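Local coordinates for polyprenyl synthetase (Zymomonas mobilis subsp. mobilis, PDB 4KKM), which probably catalyses, with magnesium as cofactor, the head-to-tail condensation of isoprenyl diphosphates into longer chains, as farnesyl diphosphate synthases do, at residues Asp37-Phe42 with Gly68-Pro73; Arg61-Gly66 with Pro123-Ala128; Glu98-Tyr103 with Ala140-Ala145; Ser104-Asp109 with Ala132-Ser137. All coordinates share one frame; numbering follows the deposited sequence.

Contacts 3 and 4 join the same two helices, 87-109 and 131-150, centres about 10 Å apart; Leu141 CD1 meets Ile106 CD1 where they merge. Contact 2, about 9 Å from contact 4 centre to centre, brings the end of helix 54-64 and the short helix 125-128 against that pair. Contact 1 covers the far end: its Arg70 NH1 makes a 2.9 Å salt bridge to Glu98 OE2 of contact 3, and its Asp39 OD1 and Arg70 NH2 bond to the backbone of contact 2. Asp108 of contact 4 binds the calcium ion together with Asp114. The side chain of Thr124 in contact 2 lies about 11 Å from the ion, that of Tyr103 in contact 3 about 12 Å.

Contact 1: residues Asp37-Phe42 with Gly68-Pro73; sequences DIDRLF and GKRLRP
Arg70 presents one face of its guanidinium to Ile38 and an edge to Asp39, so two neighbouring residues of helix 24-45 hold it in two different ways. Ile38 CG2 stands over the centre of the face, 3.5 Å above the guanidinium plane. At the edge, Arg70 NH2 donates to Asp39 OD1 over 2.7 Å in a salt bridge, the oxygen being met nearly along its own C-O bond. The carboxylate is turned 81° to the guanidinium, which rules out a flat, two-pronged pairing. A water adds a second link, accepting from Arg70 NE at 2.6 Å and giving a weak bond to Asp39 OD1. Arg70 gets there by a bend at chi2 (-57°). The two branches of Ile38 divide the work: while CG2 covers Arg70, CG1 lies 3.8 Å from Pro73 CB. Phe42 flanks the group obliquely, with CE2 4.2 Å from Arg70 NH1. Beyond the contact, Glu98 takes NH1 in a second salt bridge and Ala64 O takes NH2, so this buried charge has ample partners. Arg70 is the N-cap residue of helix 71-80 and belongs to the Gly-Lys-Arg-Leu-Arg-Pro signature of trans-prenyltransferases, a region that in relatives helps form the isopentenyl diphosphate site.

Contact 2: residues Arg61-Gly66 with Pro123-Ala128; sequences RYAAIG and PTVHKA
Ala63, in the last turn of helix 54-64, and Val125, opening the single-turn helix 125-128, bring the backbones to 6.7 Å between their CA atoms. Within the largely helical isoprenoid synthase fold this joins a core helix to the chain leaving the small antiparallel hairpin of strands 118-119 and 122-123. Tyr62 carries most of the contact. A chi1 of 177° swings its ring away from the backbone N, and the side chain is long enough to span the gap. Ala128 CB covers one face, 4.0 Å from CZ, while Val125 CG2 lies at the ring edge near its plane. The same Val125 methyl rests 3.8 Å from Ala63 CB, so it fills the notch between the two helix residues. Lys122 makes a cation-pi contact with the Tyr62 ring, and its NZ also bonds to Tyr62 O. Tyr62 OH donates to Pro123 O over a short 2.5 Å. A phenylalanine in place of Tyr62 would probably leave Pro123 O without its hydroxyl partner and cost the start of helix 125-128 its polar tie to helix 54-64. In that bond the carbonyl oxygen lies in the plane of the tyrosine ring, while the donor is tilted 21° from the carbonyl plane.

Contact 3: residues Glu98-Tyr103 with Ala140-Ala145; sequences ECIHVY and ALQALA
Tyr103 and Gln142 are laid alongside each other by their torsions: Gln142 CG lies trans to the backbone N (chi1 171°) with an extended chain beyond, and the tyrosine takes an unusual chi1 of 112°. Both side chains point the same way, ring and amide planes only 23° apart. Gln142 CB makes a CH-pi contact over the ring face, 4.1 Å from its centroid. At the polar ends a water joins them, accepting from Tyr103 OH at 2.5 Å and donating to Gln142 OE1 at 2.6 Å. Gln142 NE2 bonds to Asp139 O of the second subunit, so the amide bridges the dimer. Replacing Tyr103 by an alanine would probably leave the water without its tyrosine donor and one side of the Gln142 chain without its ring. Small residues let the nearly antiparallel helices come within 8.0 Å, axis to axis: Cys99 CB meets Ala145 CB at 3.7 Å, and Ile100 CD1 touches that same methyl. Val102 CG1 packs on Leu141 CD1. Tyr103 is the fifth residue before the first aspartate-rich motif, where an aromatic side chain limits product length in related farnesyl diphosphate synthases; a ring pinned on one face and at its hydroxyl is consistent with that part.

Contact 4: residues Ser104-Asp109 with Ala132-Ser137; sequences SLIHDD and ASAVLS. With CA (calcium ion), chain D.
His107 NE2 donates to Val135 O at 2.8 Å, a nearly straight bond (164°) that lies in the histidine ring plane and lands in the carbonyl plane on a lone pair. The ring enters edge-on, and its CD2 also comes to 3.5 Å from Ala134 O. Next to it Ile106 packs against the same turn: CG2 touches Ala134 CB at 3.8 Å, and CD1 lies 3.7 Å from Ser137 OG. That hydroxyl is turned back on its own helix, donating to Ser133 O over 2.8 Å; the carbonyl already accepts from Ser137 N, so one oxygen takes two donors and the serine offers Ile106 a fixed surface. The helix segments run at a crossing angle of -150°, their axes 8.7 Å apart. Farther out, Val125 and Ala63 wall in Ile106. Tyr103 stacks edge-to-face with the His107 ring, whose ND1 is hydrogen-bonded to Asp139 OD2 of the second subunit. Asp108 faces away from this interface: its chi1 of -171° carries the carboxylate to the calcium ion, bound by OD1 at 2.4 Å, a site shared with Asp114. Asp108 opens and Asp114 closes the aspartate-rich DDxxxxD motif, which in relatives holds the magnesium ions of the allylic diphosphate. A histidine engaged at both nitrogens, one next to a carboxylate, may lean toward the protonated form, and it ties the helix turn bearing the metal ligand to both subunits.

Contact 1: residues Asp37-Phe42 with Gly68-Pro73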
loop_
_atom_site.group_PDB
_atom_site.type_symbol
_atom_site.label_atom_id
_atom_site.label_comp_id
_atom_site.label_asym_id
_atom_site.label_seq_id
_atom_site.Cartn_x
_atom_site.Cartn_y
_atom_site.Cartn_z
ATOM N N ASP B 37 5.578 7.350 -22.322
ATOM C CA ASP B 37 5.835 5.980 -21.901
ATOM C C ASP B 37 5.049 5.612 -20.643
ATOM O O ASP B 37 4.505 4.514 -20.547
ATOM C CB ASP B 37 7.330 5.766 -21.676
ATOM C CG ASP B 37 8.100 5.660 -22.980
ATOM O OD1 ASP B 37 7.535 5.116 -23.955
ATOM O OD2 ASP B 37 9.263 6.117 -23.030
ATOM N N ILE B 38 5.002 6.532 -19.685
ATOM C CA ILE B 38 4.295 6.285 -18.429
ATOM C C ILE B 38 2.798 6.166 -18.688
ATOM O O ILE B 38 2.139 5.319 -18.095
ATOM C CB ILE B 38 4.617 7.363 -17.360
ATOM C CG1 ILE B 38 6.076 7.228 -16.915
ATOM C CG2 ILE B 38 3.686 7.240 -16.136
ATOM C CD1 ILE B 38 6.403 5.875 -16.286
ATOM N N ASP B 39 2.267 6.983 -19.601
ATOM C CA ASP B 39 0.857 6.851 -20.003
ATOM C C ASP B 39 0.564 5.491 -20.642
ATOM O O ASP B 39 -0.443 4.847 -20.320
ATOM C CB ASP B 39 0.426 7.974 -20.955
ATOM C CG ASP B 39 0.026 9.245 -20.223
ATOM O OD1 ASP B 39 -0.097 9.224 -18.980
ATOM O OD2 ASP B 39 -0.181 10.273 -20.895
ATOM N N ARG B 40 1.435 5.064 -21.551
ATOM C CA ARG B 40 1.316 3.748 -22.168
ATOM C C ARG B 40 1.337 2.638 -21.121
ATOM O O ARG B 40 0.522 1.715 -21.158
ATOM C CB ARG B 40 2.445 3.508 -23.175
ATOM C CG ARG B 40 2.634 2.028 -23.516
ATOM C CD ARG B 40 3.715 1.793 -24.565
ATOM N NE ARG B 40 5.032 2.250 -24.122
ATOM C CZ ARG B 40 5.872 1.527 -23.388
ATOM N NH1 ARG B 40 5.539 0.302 -23.003
ATOM N NH2 ARG B 40 7.046 2.029 -23.038
ATOM N N LEU B 41 2.276 2.732 -20.189
ATOM C CA LEU B 41 2.465 1.681 -19.198
ATOM C C LEU B 41 1.276 1.564 -18.234
ATOM O O LEU B 41 0.839 0.458 -17.908
ATOM C CB LEU B 41 3.786 1.897 -18.446
ATOM C CG LEU B 41 5.037 1.677 -19.302
ATOM C CD1 LEU B 41 6.292 2.157 -18.582
ATOM C CD2 LEU B 41 5.165 0.212 -19.688
ATOM N N PHE B 42 0.752 2.701 -17.784
ATOM C CA PHE B 42 -0.410 2.685 -16.901
ATOM C C PHE B 42 -1.629 2.118 -17.622
ATOM O O PHE B 42 -2.387 1.335 -17.051
ATOM C CB PHE B 42 -0.725 4.087 -16.366
ATOM C CG PHE B 42 -0.094 4.394 -15.032
ATOM C CD1 PHE B 42 -0.368 3.612 -13.921
ATOM C CD2 PHE B 42 0.760 5.475 -14.890
ATOM C CE1 PHE B 42 0.203 3.904 -12.690
ATOM C CE2 PHE B 42 1.329 5.774 -13.666
ATOM C CZ PHE B 42 1.052 4.984 -12.565
ATOM N N GLY B 68 0.435 15.744 -15.594
ATOM C CA GLY B 68 1.406 15.021 -14.796
ATOM C C GLY B 68 2.762 15.145 -15.455
ATOM O O GLY B 68 2.968 14.673 -16.573
ATOM N N LYS B 69 3.687 15.797 -14.764
ATOM C CA LYS B 69 5.008 16.046 -15.320
ATOM C C LYS B 69 5.899 14.818 -15.181
ATOM O O LYS B 69 6.984 14.763 -15.759
ATOM C CB LYS B 69 5.641 17.263 -14.645
ATOM C CG LYS B 69 4.896 18.557 -14.932
ATOM C CD LYS B 69 5.397 19.696 -14.066
ATOM C CE LYS B 69 6.885 19.910 -14.256
ATOM N NZ LYS B 69 7.649 19.723 -12.990
ATOM N N ARG B 70 5.417 13.836 -14.423
ATOM C CA ARG B 70 6.149 12.598 -14.167
ATOM C C ARG B 70 7.563 12.879 -13.682
ATOM O O ARG B 70 8.529 12.287 -14.173
ATOM C CB ARG B 70 6.204 11.726 -15.419
ATOM C CG ARG B 70 4.892 11.608 -16.165
ATOM C CD ARG B 70 3.788 11.081 -15.277
ATOM N NE ARG B 70 2.647 10.653 -16.079
ATOM C CZ ARG B 70 1.547 10.105 -15.582
ATOM N NH1 ARG B 70 1.430 9.914 -14.269
ATOM N NH2 ARG B 70 0.568 9.744 -16.402
ATOM N N LEU B 71 7.682 13.805 -12.739
ATOM C CA LEU B 71 8.984 14.143 -12.177
ATOM C C LEU B 71 9.654 12.917 -11.566
ATOM O O LEU B 71 10.862 12.725 -11.698
ATOM C CB LEU B 71 8.847 15.248 -11.130
ATOM C CG LEU B 71 10.136 15.548 -10.363
ATOM C CD1 LEU B 71 11.209 16.061 -11.325
ATOM C CD2 LEU B 71 9.878 16.543 -9.235
ATOM N N ARG B 72 8.871 12.075 -10.900
ATOM C CA ARG B 72 9.459 10.916 -10.239
ATOM C C ARG B 72 9.905 9.811 -11.215
ATOM O O ARG B 72 11.023 9.312 -11.104
ATOM C CB ARG B 72 8.572 10.421 -9.085
ATOM C CG ARG B 72 8.565 11.426 -7.927
ATOM C CD ARG B 72 7.281 11.395 -7.096
ATOM N NE ARG B 72 7.207 12.560 -6.208
ATOM C CZ ARG B 72 6.786 13.766 -6.584
ATOM N NH1 ARG B 72 6.389 13.981 -7.833
ATOM N NH2 ARG B 72 6.764 14.760 -5.706
ATOM N N PRO B 73 9.046 9.439 -12.183
ATOM C CA PRO B 73 9.554 8.569 -13.253
ATOM C C PRO B 73 10.778 9.146 -13.965
ATOM O O PRO B 73 11.707 8.401 -14.294
ATOM C CB PRO B 73 8.368 8.483 -14.214
ATOM C CG PRO B 73 7.173 8.580 -13.307
ATOM C CD PRO B 73 7.575 9.554 -12.220
HETATM O O HOH W 1 2.402 11.003 -18.656
#

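Contact 2: residues Arg61-Gly66 with Pro123-Ala128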
loop_
_atom_site.group_PDB
_atom_site.type_symbol
_atom_site.label_atom_id
_atom_site.label_comp_id
_atom_site.label_asym_id
_atom_site.label_seq_id
_atom_site.Cartn_x
_atom_site.Cartn_y
_atom_site.Cartn_z
ATOM N N ARG B 61 -7.405 4.851 -13.577
ATOM C CA ARG B 61 -6.899 5.322 -14.861
ATOM C C ARG B 61 -7.007 6.838 -14.971
ATOM O O ARG B 61 -6.093 7.505 -15.456
ATOM C CB ARG B 61 -7.657 4.649 -16.012
ATOM C CG ARG B 61 -7.328 3.171 -16.184
ATOM C CD ARG B 61 -8.280 2.479 -17.158
ATOM N NE ARG B 61 -8.130 2.983 -18.522
ATOM C CZ ARG B 61 -7.279 2.490 -19.419
ATOM N NH1 ARG B 61 -6.493 1.467 -19.110
ATOM N NH2 ARG B 61 -7.209 3.027 -20.632
ATOM N N TYR B 62 -8.141 7.375 -14.533
ATOM C CA TYR B 62 -8.351 8.816 -14.562
ATOM C C TYR B 62 -7.260 9.552 -13.788
ATOM O O TYR B 62 -6.762 10.591 -14.228
ATOM C CB TYR B 62 -9.723 9.163 -13.988
ATOM C CG TYR B 62 -9.978 10.647 -13.909
ATOM C CD1 TYR B 62 -10.411 11.358 -15.024
ATOM C CD2 TYR B 62 -9.792 11.340 -12.722
ATOM C CE1 TYR B 62 -10.647 12.714 -14.956
ATOM C CE2 TYR B 62 -10.021 12.693 -12.645
ATOM C CZ TYR B 62 -10.452 13.375 -13.763
ATOM O OH TYR B 62 -10.682 14.726 -13.686
ATOM N N ALA B 63 -6.890 9.013 -12.633
ATOM C CA ALA B 63 -5.880 9.642 -11.784
ATOM C C ALA B 63 -4.479 9.458 -12.343
ATOM O O ALA B 63 -3.681 10.394 -12.342
ATOM C CB ALA B 63 -5.943 9.061 -10.376
ATOM N N ALA B 64 -4.184 8.245 -12.806
ATOM C CA ALA B 64 -2.821 7.875 -13.200
ATOM C C ALA B 64 -2.430 8.277 -14.621
ATOM O O ALA B 64 -1.257 8.542 -14.892
ATOM C CB ALA B 64 -2.605 6.381 -13.005
ATOM N N ILE B 65 -3.406 8.307 -15.524
ATOM C CA ILE B 65 -3.129 8.565 -16.935
ATOM C C ILE B 65 -3.369 10.019 -17.316
ATOM O O ILE B 65 -4.356 10.625 -16.899
ATOM C CB ILE B 65 -3.975 7.654 -17.855
ATOM C CG1 ILE B 65 -3.629 6.184 -17.614
ATOM C CG2 ILE B 65 -3.771 8.016 -19.325
ATOM C CD1 ILE B 65 -4.488 5.225 -18.421
ATOM N N GLY B 66 -2.453 10.571 -18.109
ATOM C CA GLY B 66 -2.575 11.929 -18.602
ATOM C C GLY B 66 -2.342 12.922 -17.484
ATOM O O GLY B 66 -3.211 13.738 -17.174
ATOM N N PRO B 123 -10.342 18.071 -12.691
ATOM C CA PRO B 123 -11.112 17.809 -11.474
ATOM C C PRO B 123 -10.570 16.578 -10.761
ATOM O O PRO B 123 -10.132 15.621 -11.402
ATOM C CB PRO B 123 -12.539 17.568 -11.990
ATOM C CG PRO B 123 -12.395 17.266 -13.439
ATOM C CD PRO B 123 -11.181 18.022 -13.900
ATOM N N THR B 124 -10.573 16.621 -9.438
ATOM C CA THR B 124 -10.031 15.530 -8.647
ATOM C C THR B 124 -10.931 14.298 -8.701
ATOM O O THR B 124 -12.084 14.376 -9.127
ATOM C CB THR B 124 -9.819 15.969 -7.197
ATOM O OG1 THR B 124 -11.045 16.511 -6.687
ATOM C CG2 THR B 124 -8.725 17.037 -7.130
ATOM N N VAL B 125 -10.395 13.162 -8.269
ATOM C CA VAL B 125 -11.117 11.896 -8.355
ATOM C C VAL B 125 -12.442 11.924 -7.590
ATOM O O VAL B 125 -13.470 11.475 -8.102
ATOM C CB VAL B 125 -10.238 10.716 -7.883
ATOM C CG1 VAL B 125 -11.063 9.418 -7.775
ATOM C CG2 VAL B 125 -9.059 10.551 -8.829
ATOM N N HIS B 126 -12.429 12.472 -6.377
ATOM C CA HIS B 126 -13.648 12.508 -5.574
ATOM C C HIS B 126 -14.717 13.398 -6.211
ATOM O O HIS B 126 -15.902 13.239 -5.942
ATOM C CB HIS B 126 -13.368 12.911 -4.119
ATOM C CG HIS B 126 -12.895 14.320 -3.952
ATOM N ND1 HIS B 126 -13.713 15.335 -3.496
ATOM C CD2 HIS B 126 -11.683 14.888 -4.163
ATOM C CE1 HIS B 126 -13.030 16.460 -3.441
ATOM N NE2 HIS B 126 -11.793 16.217 -3.842
ATOM N N LYS B 127 -14.292 14.316 -7.075
ATOM C CA LYS B 127 -15.230 15.183 -7.783
ATOM C C LYS B 127 -15.763 14.533 -9.063
ATOM O O LYS B 127 -16.970 14.519 -9.305
ATOM C CB LYS B 127 -14.582 16.533 -8.100
ATOM C CG LYS B 127 -14.189 17.323 -6.866
ATOM C CD LYS B 127 -15.391 17.589 -5.961
ATOM C CE LYS B 127 -16.132 18.862 -6.353
ATOM N NZ LYS B 127 -16.804 18.776 -7.680
ATOM N N ALA B 128 -14.861 14.001 -9.882
ATOM C CA ALA B 128 -15.256 13.335 -11.121
ATOM C C ALA B 128 -15.995 12.031 -10.824
ATOM O O ALA B 128 -16.862 11.601 -11.585
ATOM C CB ALA B 128 -14.033 13.067 -11.992
#

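Contact 3: residues Glu98-Tyr103 with Ala140-Ala145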
loop_
_atom_site.group_PDB
_atom_site.type_symbol
_atom_site.label_atom_id
_atom_site.label_comp_id
_atom_site.label_asym_id
_atom_site.label_seq_id
_atom_site.Cartn_x
_atom_site.Cartn_y
_atom_site.Cartn_z
ATOM N N GLU B 98 5.383 6.219 -9.339
ATOM C CA GLU B 98 4.299 7.110 -9.734
ATOM C C GLU B 98 2.969 6.610 -9.173
ATOM O O GLU B 98 2.071 7.402 -8.908
ATOM C CB GLU B 98 4.250 7.272 -11.260
ATOM C CG GLU B 98 3.283 8.342 -11.768
ATOM C CD GLU B 98 3.722 9.780 -11.480
ATOM O OE1 GLU B 98 4.736 10.003 -10.780
ATOM O OE2 GLU B 98 3.028 10.702 -11.956
ATOM N N CYS B 99 2.852 5.300 -8.968
ATOM C CA CYS B 99 1.682 4.757 -8.282
ATOM C C CYS B 99 1.531 5.354 -6.889
ATOM O O CYS B 99 0.438 5.748 -6.484
ATOM C CB CYS B 99 1.765 3.236 -8.164
ATOM S SG CYS B 99 1.364 2.351 -9.677
ATOM N N ILE B 100 2.633 5.402 -6.155
ATOM C CA ILE B 100 2.629 5.951 -4.802
ATOM C C ILE B 100 2.329 7.449 -4.818
ATOM O O ILE B 100 1.527 7.944 -4.024
ATOM C CB ILE B 100 3.971 5.699 -4.109
ATOM C CG1 ILE B 100 4.243 4.192 -4.017
ATOM C CG2 ILE B 100 4.023 6.399 -2.740
ATOM C CD1 ILE B 100 3.172 3.400 -3.271
ATOM N N HIS B 101 2.968 8.169 -5.733
ATOM C CA HIS B 101 2.745 9.605 -5.847
ATOM C C HIS B 101 1.286 9.903 -6.192
ATOM O O HIS B 101 0.643 10.739 -5.555
ATOM C CB HIS B 101 3.676 10.200 -6.907
ATOM C CG HIS B 101 3.438 11.652 -7.177
ATOM N ND1 HIS B 101 3.535 12.623 -6.204
ATOM C CD2 HIS B 101 3.108 12.306 -8.322
ATOM C CE1 HIS B 101 3.277 13.806 -6.730
ATOM N NE2 HIS B 101 3.015 13.638 -8.016
ATOM N N VAL B 102 0.765 9.209 -7.198
ATOM C CA VAL B 102 -0.600 9.457 -7.653
ATOM C C VAL B 102 -1.618 9.102 -6.567
ATOM O O VAL B 102 -2.532 9.881 -6.300
ATOM C CB VAL B 102 -0.906 8.716 -8.968
ATOM C CG1 VAL B 102 -2.416 8.699 -9.256
ATOM C CG2 VAL B 102 -0.128 9.355 -10.116
ATOM N N TYR B 103 -1.458 7.945 -5.927
ATOM C CA TYR B 103 -2.390 7.585 -4.855
ATOM C C TYR B 103 -2.345 8.657 -3.759
ATOM O O TYR B 103 -3.376 9.015 -3.191
ATOM C CB TYR B 103 -2.147 6.158 -4.297
ATOM C CG TYR B 103 -1.631 6.124 -2.856
ATOM C CD1 TYR B 103 -2.477 6.407 -1.785
ATOM C CD2 TYR B 103 -0.304 5.802 -2.571
ATOM C CE1 TYR B 103 -2.016 6.411 -0.476
ATOM C CE2 TYR B 103 0.170 5.789 -1.247
ATOM C CZ TYR B 103 -0.703 6.097 -0.207
ATOM O OH TYR B 103 -0.281 6.103 1.108
ATOM N N ALA B 140 -5.931 0.972 -4.040
ATOM C CA ALA B 140 -5.543 -0.033 -5.029
ATOM C C ALA B 140 -4.234 0.349 -5.703
ATOM O O ALA B 140 -3.424 -0.518 -6.047
ATOM C CB ALA B 140 -6.650 -0.202 -6.079
ATOM N N LEU B 141 -4.027 1.651 -5.898
ATOM C CA LEU B 141 -2.790 2.108 -6.528
ATOM C C LEU B 141 -1.575 1.854 -5.647
ATOM O O LEU B 141 -0.498 1.529 -6.153
ATOM C CB LEU B 141 -2.877 3.590 -6.928
ATOM C CG LEU B 141 -3.616 3.855 -8.249
ATOM C CD1 LEU B 141 -3.886 5.353 -8.444
ATOM C CD2 LEU B 141 -2.813 3.314 -9.418
ATOM N N GLN B 142 -1.726 1.997 -4.330
ATOM C CA GLN B 142 -0.593 1.693 -3.457
ATOM C C GLN B 142 -0.208 0.215 -3.577
ATOM O O GLN B 142 0.970 -0.123 -3.717
ATOM C CB GLN B 142 -0.841 2.072 -1.985
ATOM C CG GLN B 142 0.288 1.541 -1.083
ATOM C CD GLN B 142 0.403 2.231 0.273
ATOM O OE1 GLN B 142 1.502 2.343 0.821
ATOM N NE2 GLN B 142 -0.723 2.698 0.818
ATOM N N ALA B 143 -1.205 -0.664 -3.531
ATOM C CA ALA B 143 -0.946 -2.091 -3.703
ATOM C C ALA B 143 -0.279 -2.360 -5.052
ATOM O O ALA B 143 0.640 -3.174 -5.147
ATOM C CB ALA B 143 -2.246 -2.892 -3.588
ATOM N N LEU B 144 -0.738 -1.660 -6.086
ATOM C CA LEU B 144 -0.229 -1.880 -7.443
ATOM C C LEU B 144 1.270 -1.587 -7.546
ATOM O O LEU B 144 1.995 -2.277 -8.273
ATOM C CB LEU B 144 -1.003 -1.032 -8.459
ATOM C CG LEU B 144 -0.648 -1.290 -9.925
ATOM C CD1 LEU B 144 -0.919 -2.750 -10.286
ATOM C CD2 LEU B 144 -1.426 -0.350 -10.837
ATOM N N ALA B 145 1.736 -0.576 -6.814
ATOM C CA ALA B 145 3.155 -0.221 -6.833
ATOM C C ALA B 145 4.022 -1.425 -6.479
ATOM O O ALA B 145 5.059 -1.673 -7.104
ATOM C CB ALA B 145 3.438 0.921 -5.856
HETATM O O HOH W 2 1.859 4.855 1.452
#

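Contact 4: residues Ser104-Asp109 with Ala132-Ser137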
loop_
_atom_site.group_PDB
_atom_site.type_symbol
_atom_site.label_atom_id
_atom_site.label_comp_id
_atom_site.label_asym_id
_atom_site.label_seq_id
_atom_site.Cartn_x
_atom_site.Cartn_y
_atom_site.Cartn_z
ATOM N N SER B 104 -1.156 9.182 -3.471
ATOM C CA SER B 104 -1.026 10.169 -2.402
ATOM C C SER B 104 -1.800 11.446 -2.711
ATOM O O SER B 104 -2.371 12.063 -1.815
ATOM C CB SER B 104 0.440 10.507 -2.120
ATOM O OG SER B 104 0.959 11.418 -3.078
ATOM N N LEU B 105 -1.810 11.835 -3.982
ATOM C CA LEU B 105 -2.563 13.008 -4.428
ATOM C C LEU B 105 -4.064 12.756 -4.325
ATOM O O LEU B 105 -4.826 13.629 -3.913
ATOM C CB LEU B 105 -2.212 13.351 -5.876
ATOM C CG LEU B 105 -0.774 13.784 -6.190
ATOM C CD1 LEU B 105 -0.612 13.930 -7.695
ATOM C CD2 LEU B 105 -0.418 15.087 -5.466
ATOM N N ILE B 106 -4.484 11.554 -4.705
ATOM C CA ILE B 106 -5.902 11.200 -4.618
ATOM C C ILE B 106 -6.401 11.329 -3.185
ATOM O O ILE B 106 -7.434 11.954 -2.920
ATOM C CB ILE B 106 -6.168 9.757 -5.083
ATOM C CG1 ILE B 106 -5.737 9.555 -6.536
ATOM C CG2 ILE B 106 -7.654 9.408 -4.913
ATOM C CD1 ILE B 106 -5.947 8.113 -7.005
ATOM N N HIS B 107 -5.657 10.746 -2.254
ATOM C CA HIS B 107 -6.051 10.810 -0.855
ATOM C C HIS B 107 -5.891 12.218 -0.267
ATOM O O HIS B 107 -6.655 12.618 0.607
ATOM C CB HIS B 107 -5.300 9.760 -0.031
ATOM C CG HIS B 107 -5.833 8.365 -0.209
ATOM N ND1 HIS B 107 -5.411 7.307 0.567
ATOM C CD2 HIS B 107 -6.768 7.870 -1.052
ATOM C CE1 HIS B 107 -6.057 6.211 0.196
ATOM N NE2 HIS B 107 -6.890 6.524 -0.780
ATOM N N ASP B 108 -4.917 12.975 -0.763
ATOM C CA ASP B 108 -4.689 14.333 -0.264
ATOM C C ASP B 108 -5.773 15.320 -0.708
ATOM O O ASP B 108 -6.074 16.279 -0.002
ATOM C CB ASP B 108 -3.311 14.842 -0.697
ATOM C CG ASP B 108 -2.933 16.151 -0.021
ATOM O OD1 ASP B 108 -2.720 16.146 1.212
ATOM O OD2 ASP B 108 -2.848 17.179 -0.726
ATOM N N ASP B 109 -6.352 15.091 -1.883
ATOM C CA ASP B 109 -7.341 16.012 -2.435
ATOM C C ASP B 109 -8.706 15.891 -1.762
ATOM O O ASP B 109 -9.516 16.812 -1.838
ATOM C CB ASP B 109 -7.490 15.810 -3.948
ATOM C CG ASP B 109 -6.271 16.281 -4.725
ATOM O OD1 ASP B 109 -5.561 17.182 -4.225
ATOM O OD2 ASP B 109 -6.025 15.755 -5.833
ATOM N N ALA B 132 -15.903 7.760 -1.975
ATOM C CA ALA B 132 -15.539 6.361 -1.775
ATOM C C ALA B 132 -14.610 5.851 -2.874
ATOM O O ALA B 132 -13.664 5.104 -2.611
ATOM C CB ALA B 132 -16.790 5.501 -1.684
ATOM N N SER B 133 -14.881 6.254 -4.110
ATOM C CA SER B 133 -14.043 5.836 -5.224
ATOM C C SER B 133 -12.629 6.405 -5.102
ATOM O O SER B 133 -11.667 5.782 -5.535
ATOM C CB SER B 133 -14.674 6.248 -6.557
ATOM O OG SER B 133 -15.884 5.539 -6.787
ATOM N N ALA B 134 -12.507 7.597 -4.533
ATOM C CA ALA B 134 -11.190 8.187 -4.325
ATOM C C ALA B 134 -10.422 7.407 -3.264
ATOM O O ALA B 134 -9.234 7.145 -3.416
ATOM C CB ALA B 134 -11.307 9.659 -3.938
ATOM N N VAL B 135 -11.100 7.040 -2.184
ATOM C CA VAL B 135 -10.455 6.232 -1.152
ATOM C C VAL B 135 -9.921 4.924 -1.756
ATOM O O VAL B 135 -8.744 4.597 -1.608
ATOM C CB VAL B 135 -11.421 5.917 0.007
ATOM C CG1 VAL B 135 -10.778 4.941 0.991
ATOM C CG2 VAL B 135 -11.855 7.206 0.709
ATOM N N LEU B 136 -10.792 4.201 -2.458
ATOM C CA LEU B 136 -10.454 2.881 -3.000
ATOM C C LEU B 136 -9.436 2.920 -4.137
ATOM O O LEU B 136 -8.515 2.100 -4.178
ATOM C CB LEU B 136 -11.720 2.145 -3.456
ATOM C CG LEU B 136 -12.711 1.771 -2.345
ATOM C CD1 LEU B 136 -13.875 0.958 -2.902
ATOM C CD2 LEU B 136 -12.015 1.006 -1.216
ATOM N N SER B 137 -9.592 3.859 -5.066
ATOM C CA SER B 137 -8.641 3.947 -6.175
ATOM C C SER B 137 -7.233 4.233 -5.657
ATOM O O SER B 137 -6.246 3.686 -6.164
ATOM C CB SER B 137 -9.079 5.002 -7.206
ATOM O OG SER B 137 -9.186 6.295 -6.621
HETATM CA CA CA D . -2.433 18.288 2.350
#